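Local coordinates for D-aminoacyl-tRNA deacylase (Archaeoglobus fulgidus, PDB 1YQE), which probably hydrolyses D-aminoacyl-tRNAs with the help of zinc, returning free tRNA and D-amino acids to the cell, at residues Ala28-Lys33 / Asp44-Ala49; Gly95-Ala100 / Lys220-His225; Leu208-Thr213 / Lys273-Asp278. One frame throughout, in Å; residues are numbered along the deposited sequence.

Overall arrangement
Contact 1 lies in the mixed sheet, contact 3 at the four-stranded parallel sheet, and contact 2 between loops leaving one strand of each. The centre of contact 1 is about 37 Å from that of contact 2 and 36 Å from that of contact 3, across the chain's centre. Contacts 2 and 3 flank strand 212-218: contact 3 at its start, contact 2 beyond its end. Contact 3 is buried, a threonine and a phenylalanine packed on a helix that contributes a valine; the other two are partly buried. The chemistry differs: crossed aromatic rings and a bridging water in contact 1, methyl groups and an imidazole face in contact 2, an ST turn in contact 3.

Contact 1 (Ala28-Lys33 / Asp44-Ala49); sequences ADFEEK and DEFYIA
Phe30 reaches across to Phe46 and Ile48, and its ring carries most of the contact. Its CB points toward segment 44-49, and with CG anti to the carbonyl carbon (chi1 -74°) the ring continues in that direction. The contacts begin at the far end of the ring. CE2 approaches Phe46 O obliquely at 3.3 Å. The same CE2 lies 4.0 Å from Ile48 CD1, the end of a side chain that crosses Phe30 at about a right angle. CE1, across the ring, is 4.0 Å from Phe46 CZ. CZ, the tip, goes furthest: it stands over one face of the Phe46 ring, displaced toward the rim, 3.4 Å from Phe46 CZ. This is a T-shaped pair, the edge of Phe30 on the face of Phe46, with ring planes at 68° and centroids 5.1 Å apart. Phe46 offers that face because its CG sits between the backbone N and the carbonyl carbon (chi1 62°). Were Phe30 replaced by an alanine, the Phe46 face would probably lose its edge-on partner and a gap would open beside Ile48 CD1. In the loops preceding the two strands, Ala28 CB touches Glu45 CB at 4.1 Å, while the Glu45 carboxylate goes to a salt bridge with Arg182. Water 1 ties the backbones together, donating to Asp29 O at 2.8 Å and accepting from Asp44 N at 3.1 Å. In the sheet, strand 38-42 runs antiparallel between strands 31-35 and 47-51, so the contact spans the end of a three-stranded meander. Phe30 also rests on Tyr41 of that middle strand and on Ser43, whose OG bonds to Phe46 O, while Phe46 and Ile48 pack against Leu24 of helix 15-24.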
loop_
_atom_site.group_PDB
_atom_site.type_symbol
_atom_site.label_atom_id
_atom_site.label_comp_id
_atom_site.label_asym_id
_atom_site.label_seq_id
_atom_site.Cartn_x
_atom_site.Cartn_y
_atom_site.Cartn_z
ATOM N N ALA A 28 19.844 -6.431 -9.803
ATOM C CA ALA A 28 19.945 -6.354 -11.257
ATOM C C ALA A 28 21.049 -5.390 -11.679
ATOM O O ALA A 28 21.610 -4.673 -10.853
ATOM C CB ALA A 28 18.613 -5.913 -11.850
ATOM N N ASP A 29 21.352 -5.382 -12.973
ATOM C CA ASP A 29 22.385 -4.510 -13.515
ATOM C C ASP A 29 21.763 -3.149 -13.798
ATOM O O ASP A 29 21.113 -2.958 -14.822
ATOM C CB ASP A 29 22.947 -5.110 -14.807
ATOM C CG ASP A 29 24.201 -4.401 -15.287
ATOM O OD1 ASP A 29 24.689 -4.742 -16.386
ATOM O OD2 ASP A 29 24.704 -3.509 -14.567
ATOM N N PHE A 30 21.960 -2.204 -12.885
ATOM C CA PHE A 30 21.386 -0.876 -13.054
ATOM C C PHE A 30 22.340 0.162 -13.624
ATOM O O PHE A 30 23.556 0.041 -13.515
ATOM C CB PHE A 30 20.827 -0.354 -11.725
ATOM C CG PHE A 30 19.545 -1.015 -11.299
ATOM C CD1 PHE A 30 19.561 -2.222 -10.604
ATOM C CD2 PHE A 30 18.317 -0.429 -11.601
ATOM C CE1 PHE A 30 18.374 -2.839 -10.213
ATOM C CE2 PHE A 30 17.122 -1.036 -11.216
ATOM C CZ PHE A 30 17.151 -2.245 -10.519
ATOM N N GLU A 31 21.756 1.185 -14.237
ATOM C CA GLU A 31 22.497 2.294 -14.818
ATOM C C GLU A 31 21.803 3.567 -14.349
ATOM O O GLU A 31 20.637 3.802 -14.673
ATOM C CB GLU A 31 22.465 2.216 -16.344
ATOM C CG GLU A 31 23.193 3.354 -17.031
ATOM C CD GLU A 31 23.204 3.206 -18.538
ATOM O OE1 GLU A 31 22.109 3.179 -19.143
ATOM O OE2 GLU A 31 24.308 3.116 -19.117
ATOM N N GLU A 32 22.513 4.384 -13.578
ATOM C CA GLU A 32 21.935 5.615 -13.062
ATOM C C GLU A 32 21.904 6.739 -14.088
ATOM O O GLU A 32 22.823 6.896 -14.890
ATOM C CB GLU A 32 22.699 6.097 -11.826
ATOM C CG GLU A 32 22.039 7.287 -11.153
ATOM C CD GLU A 32 22.914 7.942 -10.109
ATOM O OE1 GLU A 32 23.386 7.241 -9.189
ATOM O OE2 GLU A 32 23.123 9.168 -10.208
ATOM N N LYS A 33 20.830 7.517 -14.049
ATOM C CA LYS A 33 20.649 8.654 -14.942
ATOM C C LYS A 33 19.939 9.744 -14.162
ATOM O O LYS A 33 18.944 9.486 -13.487
ATOM C CB LYS A 33 19.799 8.274 -16.156
ATOM C CG LYS A 33 20.483 7.359 -17.153
ATOM C CD LYS A 33 19.617 7.186 -18.393
ATOM C CE LYS A 33 20.303 6.326 -19.443
ATOM N NZ LYS A 33 19.477 6.219 -20.678
ATOM N N ASP A 44 16.653 -3.988 -16.955
ATOM C CA ASP A 44 15.635 -4.663 -17.752
ATOM C C ASP A 44 14.668 -5.440 -16.863
ATOM O O ASP A 44 13.777 -6.129 -17.355
ATOM C CB ASP A 44 16.289 -5.617 -18.754
ATOM C CG ASP A 44 17.252 -6.580 -18.098
ATOM O OD1 ASP A 44 16.890 -7.172 -17.058
ATOM O OD2 ASP A 44 18.370 -6.753 -18.624
ATOM N N GLU A 45 14.854 -5.329 -15.551
ATOM C CA GLU A 45 14.003 -6.023 -14.592
ATOM C C GLU A 45 12.941 -5.052 -14.074
ATOM O O GLU A 45 11.748 -5.231 -14.310
ATOM C CB GLU A 45 14.854 -6.541 -13.428
ATOM C CG GLU A 45 14.152 -7.543 -12.524
ATOM C CD GLU A 45 13.866 -8.863 -13.220
ATOM O OE1 GLU A 45 13.232 -9.739 -12.594
ATOM O OE2 GLU A 45 14.278 -9.025 -14.391
ATOM N N PHE A 46 13.389 -4.023 -13.363
ATOM C CA PHE A 46 12.484 -3.017 -12.826
ATOM C C PHE A 46 13.211 -1.678 -12.734
ATOM O O PHE A 46 14.409 -1.601 -12.988
ATOM C CB PHE A 46 11.952 -3.457 -11.454
ATOM C CG PHE A 46 13.014 -3.630 -10.409
ATOM C CD1 PHE A 46 13.320 -2.595 -9.531
ATOM C CD2 PHE A 46 13.709 -4.833 -10.296
ATOM C CE1 PHE A 46 14.302 -2.753 -8.553
ATOM C CE2 PHE A 46 14.692 -5.001 -9.323
ATOM C CZ PHE A 46 14.990 -3.958 -8.447
ATOM N N TYR A 47 12.477 -0.628 -12.376
ATOM C CA TYR A 47 13.035 0.716 -12.272
ATOM C C TYR A 47 13.060 1.211 -10.833
ATOM O O TYR A 47 12.318 0.718 -9.986
ATOM C CB TYR A 47 12.191 1.696 -13.083
ATOM C CG TYR A 47 12.215 1.500 -14.580
ATOM C CD1 TYR A 47 11.160 1.950 -15.370
ATOM C CD2 TYR A 47 13.312 0.917 -15.217
ATOM C CE1 TYR A 47 11.195 1.830 -16.753
ATOM C CE2 TYR A 47 13.356 0.797 -16.604
ATOM C CZ TYR A 47 12.293 1.258 -17.363
ATOM O OH TYR A 47 12.330 1.153 -18.735
ATOM N N ILE A 48 13.918 2.194 -10.573
ATOM C CA ILE A 48 14.023 2.816 -9.257
ATOM C C ILE A 48 14.157 4.316 -9.498
ATOM O O ILE A 48 14.892 4.747 -10.390
ATOM C CB ILE A 48 15.269 2.353 -8.468
ATOM C CG1 ILE A 48 15.215 0.846 -8.209
ATOM C CG2 ILE A 48 15.339 3.109 -7.136
ATOM C CD1 ILE A 48 16.441 0.303 -7.481
ATOM N N ALA A 49 13.442 5.114 -8.716
ATOM C CA ALA A 49 13.515 6.560 -8.867
ATOM C C ALA A 49 13.714 7.203 -7.508
ATOM O O ALA A 49 13.040 6.854 -6.535
ATOM C CB ALA A 49 12.247 7.095 -9.524
HETATM O O HOH W 1 19.677 -4.663 -16.474
#

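Contact 2 (Gly95-Ala100 / Lys220-His225); sequences GNVGTA and KYTFEH
Val97 meets Thr222 and His225 with its two methyls divided between them: chi1 of -179° sets CG1 anti to the backbone N and CG2 anti to the carbonyl carbon. CG1 lies 3.8 Å from His225 CB, and CG2 lies 4.0 Å from Thr222 CG2. With chi1 at 73° the Thr222 methyl lies beside its own backbone N, turned to the valine; its OG1 is hydrogen-bonded to Ala219 O within its own turn. Thr222 and His225 can face the same valine since they stand three positions apart on a helix-like backbone, closed by the bond from His225 N to Thr222 O (2.9 Å). Gly98 continues the packing. Its CA sits over one face of the imidazole, 4.0 Å from His225 CG, an approach that needs a residue without a side chain: a CB on Gly98 would fall 2.6 Å from His225 CG. Tyr107 touches Val97 and pairs with it through the backbone; its hydroxyl reaches His225 ND1 in a weak bond. Earlier in the same loop, Gly95 makes a backbone bond with His143 of the pyrophosphate pocket. The arrangement is apolar packing of two loops, one from each sheet: 95-100 follows strand 88-92 of the mixed sheet, and 220-225 follows strand 212-218 of the parallel one, in the crossover through helix 228-238 to strand 242-245.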
loop_
_atom_site.group_PDB
_atom_site.type_symbol
_atom_site.label_atom_id
_atom_site.label_comp_id
_atom_site.label_asym_id
_atom_site.label_seq_id
_atom_site.Cartn_x
_atom_site.Cartn_y
_atom_site.Cartn_z
ATOM N N GLY A 95 -4.139 8.287 0.761
ATOM C CA GLY A 95 -5.446 8.852 0.480
ATOM C C GLY A 95 -6.029 9.458 1.743
ATOM O O GLY A 95 -5.670 9.051 2.849
ATOM N N ASN A 96 -6.919 10.433 1.584
ATOM C CA ASN A 96 -7.531 11.102 2.732
ATOM C C ASN A 96 -9.041 11.039 2.714
ATOM O O ASN A 96 -9.661 11.012 1.654
ATOM C CB ASN A 96 -7.162 12.589 2.764
ATOM C CG ASN A 96 -5.683 12.826 2.858
ATOM O OD1 ASN A 96 -5.035 12.373 3.796
ATOM N ND2 ASN A 96 -5.134 13.553 1.887
ATOM N N VAL A 97 -9.636 11.017 3.900
ATOM C CA VAL A 97 -11.081 11.055 3.987
ATOM C C VAL A 97 -11.404 12.506 4.373
ATOM O O VAL A 97 -11.229 13.415 3.558
ATOM C CB VAL A 97 -11.652 10.084 5.046
ATOM C CG1 VAL A 97 -13.183 10.162 5.045
ATOM C CG2 VAL A 97 -11.220 8.653 4.737
ATOM N N GLY A 98 -11.823 12.726 5.618
ATOM C CA GLY A 98 -12.181 14.064 6.061
ATOM C C GLY A 98 -11.092 15.087 6.350
ATOM O O GLY A 98 -11.379 16.286 6.395
ATOM N N THR A 99 -9.854 14.649 6.556
ATOM C CA THR A 99 -8.774 15.589 6.841
ATOM C C THR A 99 -7.499 15.258 6.076
ATOM O O THR A 99 -7.186 14.089 5.854
ATOM C CB THR A 99 -8.422 15.620 8.356
ATOM O OG1 THR A 99 -7.743 14.411 8.723
ATOM C CG2 THR A 99 -9.683 15.756 9.197
ATOM N N ALA A 100 -6.765 16.294 5.679
ATOM C CA ALA A 100 -5.511 16.117 4.955
ATOM C C ALA A 100 -4.383 16.833 5.695
ATOM O O ALA A 100 -3.787 17.777 5.181
ATOM C CB ALA A 100 -5.642 16.660 3.537
ATOM N N LYS A 220 -12.138 3.121 11.800
ATOM C CA LYS A 220 -13.323 3.568 12.511
ATOM C C LYS A 220 -13.333 5.084 12.713
ATOM O O LYS A 220 -14.403 5.688 12.763
ATOM C CB LYS A 220 -13.419 2.849 13.867
ATOM C CG LYS A 220 -14.375 3.494 14.854
ATOM C CD LYS A 220 -14.694 2.569 16.021
ATOM C CE LYS A 220 -15.130 3.364 17.246
ATOM N NZ LYS A 220 -16.163 4.387 16.918
ATOM N N TYR A 221 -12.161 5.710 12.818
ATOM C CA TYR A 221 -12.136 7.162 13.029
ATOM C C TYR A 221 -12.613 7.958 11.810
ATOM O O TYR A 221 -12.816 9.170 11.889
ATOM C CB TYR A 221 -10.741 7.639 13.492
ATOM C CG TYR A 221 -9.613 7.540 12.483
ATOM C CD1 TYR A 221 -9.557 8.394 11.382
ATOM C CD2 TYR A 221 -8.590 6.599 12.639
ATOM C CE1 TYR A 221 -8.516 8.318 10.459
ATOM C CE2 TYR A 221 -7.540 6.515 11.718
ATOM C CZ TYR A 221 -7.512 7.378 10.629
ATOM O OH TYR A 221 -6.488 7.308 9.705
ATOM N N THR A 222 -12.820 7.271 10.690
ATOM C CA THR A 222 -13.289 7.929 9.470
ATOM C C THR A 222 -14.802 7.782 9.248
ATOM O O THR A 222 -15.366 8.448 8.375
ATOM C CB THR A 222 -12.595 7.345 8.219
ATOM O OG1 THR A 222 -13.114 6.032 7.960
ATOM C CG2 THR A 222 -11.095 7.252 8.432
ATOM N N PHE A 223 -15.454 6.924 10.035
ATOM C CA PHE A 223 -16.891 6.662 9.876
ATOM C C PHE A 223 -17.798 7.872 9.654
ATOM O O PHE A 223 -18.598 7.881 8.720
ATOM C CB PHE A 223 -17.448 5.871 11.071
ATOM C CG PHE A 223 -17.002 4.431 11.134
ATOM C CD1 PHE A 223 -16.281 3.853 10.093
ATOM C CD2 PHE A 223 -17.321 3.648 12.244
ATOM C CE1 PHE A 223 -15.883 2.517 10.154
ATOM C CE2 PHE A 223 -16.929 2.310 12.317
ATOM C CZ PHE A 223 -16.208 1.745 11.269
ATOM N N GLU A 224 -17.680 8.876 10.516
ATOM C CA GLU A 224 -18.516 10.072 10.434
ATOM C C GLU A 224 -18.322 10.914 9.181
ATOM O O GLU A 224 -19.198 11.700 8.813
ATOM C CB GLU A 224 -18.288 10.967 11.654
ATOM C CG GLU A 224 -18.648 10.353 12.995
ATOM C CD GLU A 224 -17.750 9.186 13.377
ATOM O OE1 GLU A 224 -16.552 9.209 13.016
ATOM O OE2 GLU A 224 -18.244 8.256 14.053
ATOM N N HIS A 225 -17.179 10.757 8.526
ATOM C CA HIS A 225 -16.882 11.529 7.329
ATOM C C HIS A 225 -17.059 10.759 6.030
ATOM O O HIS A 225 -16.945 11.330 4.948
ATOM C CB HIS A 225 -15.461 12.084 7.414
ATOM C CG HIS A 225 -15.298 13.160 8.441
ATOM N ND1 HIS A 225 -15.844 14.418 8.295
ATOM C CD2 HIS A 225 -14.660 13.164 9.635
ATOM C CE1 HIS A 225 -15.546 15.152 9.352
ATOM N NE2 HIS A 225 -14.828 14.414 10.180
#

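Contact 3 (Leu208-Thr213 / Lys273-Asp278); sequences LTTTFT and KKVKKD
An ST turn at the end of helix 201-209 brings Thr210 against Val275 and Lys276 of helix 272-278. Thr210 OG1 accepts a hydrogen bond from Phe212 N, 3.2 Å away and with an N-H...O angle of 156°, and it is also bonded to Ile206 O one turn back in the helix. These two bonds hold the hydroxyl of a buried residue and leave the methyl for the contact. With OG1 between the backbone N and the carbonyl carbon (chi1 70°), CG2 is turned to the helix, 3.8 Å from Val275 O and 3.9 Å from Lys276 CA. It thus rests on backbone atoms of helix 272-278. Thr210 is the first residue to leave helical backbone angles, in the short link of a beta-alpha-beta crossover in which strand 189-194, helix 201-209 and the neighbouring parallel strand 212-218 follow one another. Phe212, in that strand, adds the apolar half. Its ring crosses the Val275 side chain at about a right angle, with CD1 3.8 Å from Val275 CG1. Tyr242 and Phe279 each make an edge-to-face pair with Phe212, and Ile206 touches both Phe212 and Val275. The Lys276 chain leads away from Thr210 to a salt bridge with Glu205 of helix 201-209. Just past helix 272-278, Phe279 and Leu281 form backbone hydrogen bonds with Thr211 and Thr209.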
loop_
_atom_site.group_PDB
_atom_site.type_symbol
_atom_site.label_atom_id
_atom_site.label_comp_id
_atom_site.label_asym_id
_atom_site.label_seq_id
_atom_site.Cartn_x
_atom_site.Cartn_y
_atom_site.Cartn_z
ATOM N N LEU A 208 -2.783 -12.044 5.219
ATOM C CA LEU A 208 -1.831 -13.123 5.460
ATOM C C LEU A 208 -2.339 -14.554 5.276
ATOM O O LEU A 208 -1.537 -15.461 5.020
ATOM C CB LEU A 208 -1.260 -12.992 6.878
ATOM C CG LEU A 208 -0.344 -11.808 7.194
ATOM C CD1 LEU A 208 -0.211 -11.639 8.703
ATOM C CD2 LEU A 208 1.012 -12.035 6.558
ATOM N N THR A 209 -3.649 -14.766 5.375
ATOM C CA THR A 209 -4.176 -16.128 5.291
ATOM C C THR A 209 -5.300 -16.463 4.317
ATOM O O THR A 209 -5.733 -17.617 4.268
ATOM C CB THR A 209 -4.652 -16.595 6.675
ATOM O OG1 THR A 209 -5.823 -15.858 7.048
ATOM C CG2 THR A 209 -3.563 -16.364 7.718
ATOM N N THR A 210 -5.778 -15.489 3.545
ATOM C CA THR A 210 -6.862 -15.763 2.610
ATOM C C THR A 210 -6.511 -15.428 1.158
ATOM O O THR A 210 -5.390 -15.039 0.852
ATOM C CB THR A 210 -8.142 -14.991 3.003
ATOM O OG1 THR A 210 -7.945 -13.592 2.774
ATOM C CG2 THR A 210 -8.472 -15.214 4.482
ATOM N N THR A 211 -7.485 -15.594 0.266
ATOM C CA THR A 211 -7.288 -15.309 -1.149
ATOM C C THR A 211 -7.749 -13.880 -1.445
ATOM O O THR A 211 -7.940 -13.505 -2.598
ATOM C CB THR A 211 -8.098 -16.280 -2.028
ATOM O OG1 THR A 211 -9.484 -16.199 -1.670
ATOM C CG2 THR A 211 -7.610 -17.726 -1.824
ATOM N N PHE A 212 -7.921 -13.095 -0.388
ATOM C CA PHE A 212 -8.369 -11.715 -0.524
ATOM C C PHE A 212 -7.264 -10.698 -0.318
ATOM O O PHE A 212 -6.353 -10.891 0.491
ATOM C CB PHE A 212 -9.478 -11.404 0.485
ATOM C CG PHE A 212 -10.861 -11.466 -0.086
ATOM C CD1 PHE A 212 -11.558 -12.670 -0.139
ATOM C CD2 PHE A 212 -11.480 -10.308 -0.552
ATOM C CE1 PHE A 212 -12.855 -12.725 -0.643
ATOM C CE2 PHE A 212 -12.780 -10.348 -1.060
ATOM C CZ PHE A 212 -13.470 -11.562 -1.104
ATOM N N THR A 213 -7.358 -9.602 -1.057
ATOM C CA THR A 213 -6.408 -8.518 -0.920
ATOM C C THR A 213 -7.277 -7.279 -0.795
ATOM O O THR A 213 -8.490 -7.356 -0.973
ATOM C CB THR A 213 -5.480 -8.379 -2.141
ATOM O OG1 THR A 213 -4.514 -7.357 -1.871
ATOM C CG2 THR A 213 -6.269 -7.996 -3.403
ATOM N N LYS A 273 -15.183 -12.230 9.424
ATOM C CA LYS A 273 -15.119 -13.590 9.948
ATOM C C LYS A 273 -15.445 -14.598 8.853
ATOM O O LYS A 273 -14.830 -15.659 8.775
ATOM C CB LYS A 273 -16.092 -13.760 11.122
ATOM C CG LYS A 273 -16.099 -15.165 11.713
ATOM C CD LYS A 273 -17.080 -15.291 12.867
ATOM C CE LYS A 273 -17.044 -16.697 13.445
ATOM N NZ LYS A 273 -15.671 -17.058 13.898
ATOM N N LYS A 274 -16.414 -14.264 8.004
ATOM C CA LYS A 274 -16.801 -15.150 6.912
ATOM C C LYS A 274 -15.666 -15.267 5.895
ATOM O O LYS A 274 -15.408 -16.349 5.365
ATOM C CB LYS A 274 -18.074 -14.634 6.232
ATOM C CG LYS A 274 -18.601 -15.535 5.121
ATOM C CD LYS A 274 -20.011 -15.132 4.708
ATOM C CE LYS A 274 -20.547 -16.021 3.597
ATOM N NZ LYS A 274 -19.746 -15.904 2.345
ATOM N N VAL A 275 -14.989 -14.151 5.631
ATOM C CA VAL A 275 -13.874 -14.140 4.689
ATOM C C VAL A 275 -12.744 -15.031 5.201
ATOM O O VAL A 275 -12.208 -15.861 4.463
ATOM C CB VAL A 275 -13.322 -12.707 4.483
ATOM C CG1 VAL A 275 -12.066 -12.746 3.610
ATOM C CG2 VAL A 275 -14.383 -11.832 3.841
ATOM N N LYS A 276 -12.388 -14.855 6.470
ATOM C CA LYS A 276 -11.323 -15.643 7.084
ATOM C C LYS A 276 -11.637 -17.139 7.077
ATOM O O LYS A 276 -10.736 -17.972 6.989
ATOM C CB LYS A 276 -11.098 -15.184 8.527
ATOM C CG LYS A 276 -10.532 -13.782 8.653
ATOM C CD LYS A 276 -10.501 -13.310 10.102
ATOM C CE LYS A 276 -9.585 -14.167 10.963
ATOM N NZ LYS A 276 -9.584 -13.709 12.381
ATOM N N LYS A 277 -12.919 -17.472 7.159
ATOM C CA LYS A 277 -13.350 -18.864 7.187
ATOM C C LYS A 277 -13.534 -19.528 5.823
ATOM O O LYS A 277 -13.081 -20.651 5.614
ATOM C CB LYS A 277 -14.657 -18.975 7.982
ATOM C CG LYS A 277 -15.311 -20.349 7.955
ATOM C CD LYS A 277 -16.712 -20.287 8.559
ATOM C CE LYS A 277 -17.437 -21.620 8.450
ATOM N NZ LYS A 277 -16.747 -22.695 9.211
ATOM N N ASP A 278 -14.191 -18.841 4.893
ATOM C CA ASP A 278 -14.448 -19.427 3.581
ATOM C C ASP A 278 -13.421 -19.165 2.482
ATOM O O ASP A 278 -13.559 -19.694 1.380
ATOM C CB ASP A 278 -15.829 -18.991 3.072
ATOM C CG ASP A 278 -16.954 -19.357 4.032
ATOM O OD1 ASP A 278 -16.856 -20.404 4.708
ATOM O OD2 ASP A 278 -17.948 -18.601 4.098
#